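Local coordinates for protein alanine racemase (Oenococcus oeni PSU-1, PDB 3HUR) that is a fold-type III alanine racemase family protein, pairing an N-terminal TIM-barrel domain with a C-terminal beta domain, at residues A[164-169]-A[182-187]. Sequence-based numbering, arbitrary orientation.
Sequences THFATA and EQLRRW
Gln183 reaches from its helix to the loop at Ala167, where OE1 accepts a hydrogen bond from the backbone N at 3.0 Å. The hydrogen bond is bent, with 139° at the hydrogen, but the donor lies in the carbonyl plane of the amide, on a lone pair of OE1. With CG anti to the carbonyl carbon (chi1 -71°) and the chain extended beyond it, the amide passes the Phe166 side chain, which runs the opposite way; ring and amide planes stand 85° apart. Phe166 meets the helix with its ring edge: CD1 lies 3.6 Å from Gln183 CB, and CE1 approaches Leu184 N in the ring plane, also at 3.6 Å. At the tip of the Phe166 ring, CZ touches Leu184 CD1 at 3.9 Å, while Phe180 of the same helix stacks on that ring. Farther along, Thr164 lays CG2 obliquely against the benzo part of the Trp187 indole, 3.6 Å from CE3. Its OG1, anti to the backbone N, turns instead to Ile129 O and Thr131 OG1. The contact seats the loop that follows barrel strand 157-163 against helix 174-191, the next helix of the TIM barrel. Its chemistry is mostly apolar, but the buried Gln183 amide has a backbone partner at each end, the Ala167 N-H at OE1 and, weakly, Thr131 O at NE2, an arrangement that suits only one way round of the amide.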
# COMPACT_ATOMS: atom_id res chain seq x y z
N THR A 164 -32.15 11.59 -20.13
CA THR A 164 -30.74 11.93 -20.34
C THR A 164 -30.13 12.29 -18.99
O THR A 164 -30.82 12.35 -17.98
CB THR A 164 -30.63 13.20 -21.23
OG1 THR A 164 -29.32 13.33 -21.78
CG2 THR A 164 -30.98 14.48 -20.43
N HIS A 165 -28.85 12.62 -18.96
CA HIS A 165 -28.32 13.30 -17.76
C HIS A 165 -27.14 14.13 -18.16
O HIS A 165 -26.50 13.86 -19.19
CB HIS A 165 -27.80 12.29 -16.73
CG HIS A 165 -26.58 11.57 -17.21
ND1 HIS A 165 -25.33 11.85 -16.73
CD2 HIS A 165 -26.42 10.69 -18.23
CE1 HIS A 165 -24.44 11.13 -17.39
NE2 HIS A 165 -25.07 10.43 -18.32
N PHE A 166 -26.81 15.05 -17.26
CA PHE A 166 -25.80 16.05 -17.47
C PHE A 166 -24.50 15.63 -16.79
O PHE A 166 -24.46 15.45 -15.61
CB PHE A 166 -26.32 17.40 -16.91
CG PHE A 166 -27.57 17.88 -17.63
CD1 PHE A 166 -27.48 18.52 -18.86
CD2 PHE A 166 -28.83 17.62 -17.12
CE1 PHE A 166 -28.64 18.91 -19.57
CE2 PHE A 166 -29.97 18.03 -17.81
CZ PHE A 166 -29.87 18.68 -19.03
N ALA A 167 -23.44 15.49 -17.58
CA ALA A 167 -22.13 15.14 -17.07
C ALA A 167 -21.48 16.16 -16.17
O ALA A 167 -20.69 15.80 -15.31
CB ALA A 167 -21.22 14.85 -18.21
N THR A 168 -21.78 17.44 -16.33
CA THR A 168 -20.96 18.41 -15.64
C THR A 168 -21.74 19.19 -14.59
O THR A 168 -21.32 20.26 -14.14
CB THR A 168 -20.25 19.34 -16.64
OG1 THR A 168 -21.23 20.00 -17.42
CG2 THR A 168 -19.27 18.52 -17.56
N ALA A 169 -22.86 18.63 -14.17
CA ALA A 169 -23.62 19.23 -13.08
C ALA A 169 -22.83 19.18 -11.75
O ALA A 169 -23.00 20.07 -10.93
CB ALA A 169 -24.98 18.54 -12.94
N GLU A 182 -24.71 23.44 -23.39
CA GLU A 182 -24.66 22.72 -24.66
C GLU A 182 -25.54 21.48 -24.59
O GLU A 182 -26.35 21.22 -25.49
CB GLU A 182 -23.23 22.34 -24.99
CG GLU A 182 -23.04 21.67 -26.31
CD GLU A 182 -21.56 21.35 -26.62
OE1 GLU A 182 -20.64 21.95 -25.99
OE2 GLU A 182 -21.32 20.50 -27.51
N GLN A 183 -25.41 20.72 -23.50
CA GLN A 183 -26.22 19.51 -23.33
C GLN A 183 -27.71 19.85 -23.28
O GLN A 183 -28.54 19.17 -23.91
CB GLN A 183 -25.79 18.75 -22.07
CG GLN A 183 -24.43 18.05 -22.16
CD GLN A 183 -24.24 16.96 -21.10
OE1 GLN A 183 -24.01 17.23 -19.91
NE2 GLN A 183 -24.36 15.73 -21.54
N LEU A 184 -28.07 20.88 -22.52
CA LEU A 184 -29.47 21.30 -22.45
C LEU A 184 -29.99 21.76 -23.84
O LEU A 184 -31.15 21.51 -24.19
CB LEU A 184 -29.60 22.42 -21.44
CG LEU A 184 -31.01 22.86 -21.07
CD1 LEU A 184 -31.86 21.65 -20.64
CD2 LEU A 184 -30.94 23.96 -19.98
N ARG A 185 -29.13 22.38 -24.64
CA ARG A 185 -29.52 22.74 -26.02
C ARG A 185 -29.87 21.44 -26.77
O ARG A 185 -31.00 21.30 -27.28
CB ARG A 185 -28.44 23.65 -26.70
CG ARG A 185 -28.28 23.64 -28.27
CD ARG A 185 -28.40 25.05 -28.84
NE ARG A 185 -27.32 25.56 -29.70
CZ ARG A 185 -27.44 25.96 -30.99
NH1 ARG A 185 -28.58 25.85 -31.68
NH2 ARG A 185 -26.37 26.45 -31.62
N ARG A 186 -28.94 20.49 -26.76
CA ARG A 186 -29.18 19.22 -27.46
C ARG A 186 -30.45 18.50 -27.00
O ARG A 186 -31.22 18.00 -27.83
CB ARG A 186 -27.98 18.31 -27.34
CG ARG A 186 -26.91 18.52 -28.42
CD ARG A 186 -25.54 18.51 -27.73
NE ARG A 186 -24.39 18.53 -28.64
CZ ARG A 186 -23.13 18.27 -28.28
NH1 ARG A 186 -22.82 17.95 -27.02
NH2 ARG A 186 -22.16 18.33 -29.19
N TRP A 187 -30.69 18.45 -25.69
CA TRP A 187 -31.91 17.83 -25.17
C TRP A 187 -33.13 18.43 -25.87
O TRP A 187 -33.94 17.71 -26.46
CB TRP A 187 -31.99 18.02 -23.65
CG TRP A 187 -33.33 17.71 -23.07
CD1 TRP A 187 -34.28 18.61 -22.67
CD2 TRP A 187 -33.86 16.41 -22.80
NE1 TRP A 187 -35.37 17.94 -22.16
CE2 TRP A 187 -35.14 16.59 -22.24
CE3 TRP A 187 -33.38 15.11 -22.97
CZ2 TRP A 187 -35.95 15.53 -21.88
CZ3 TRP A 187 -34.18 14.05 -22.61
CH2 TRP A 187 -35.45 14.26 -22.07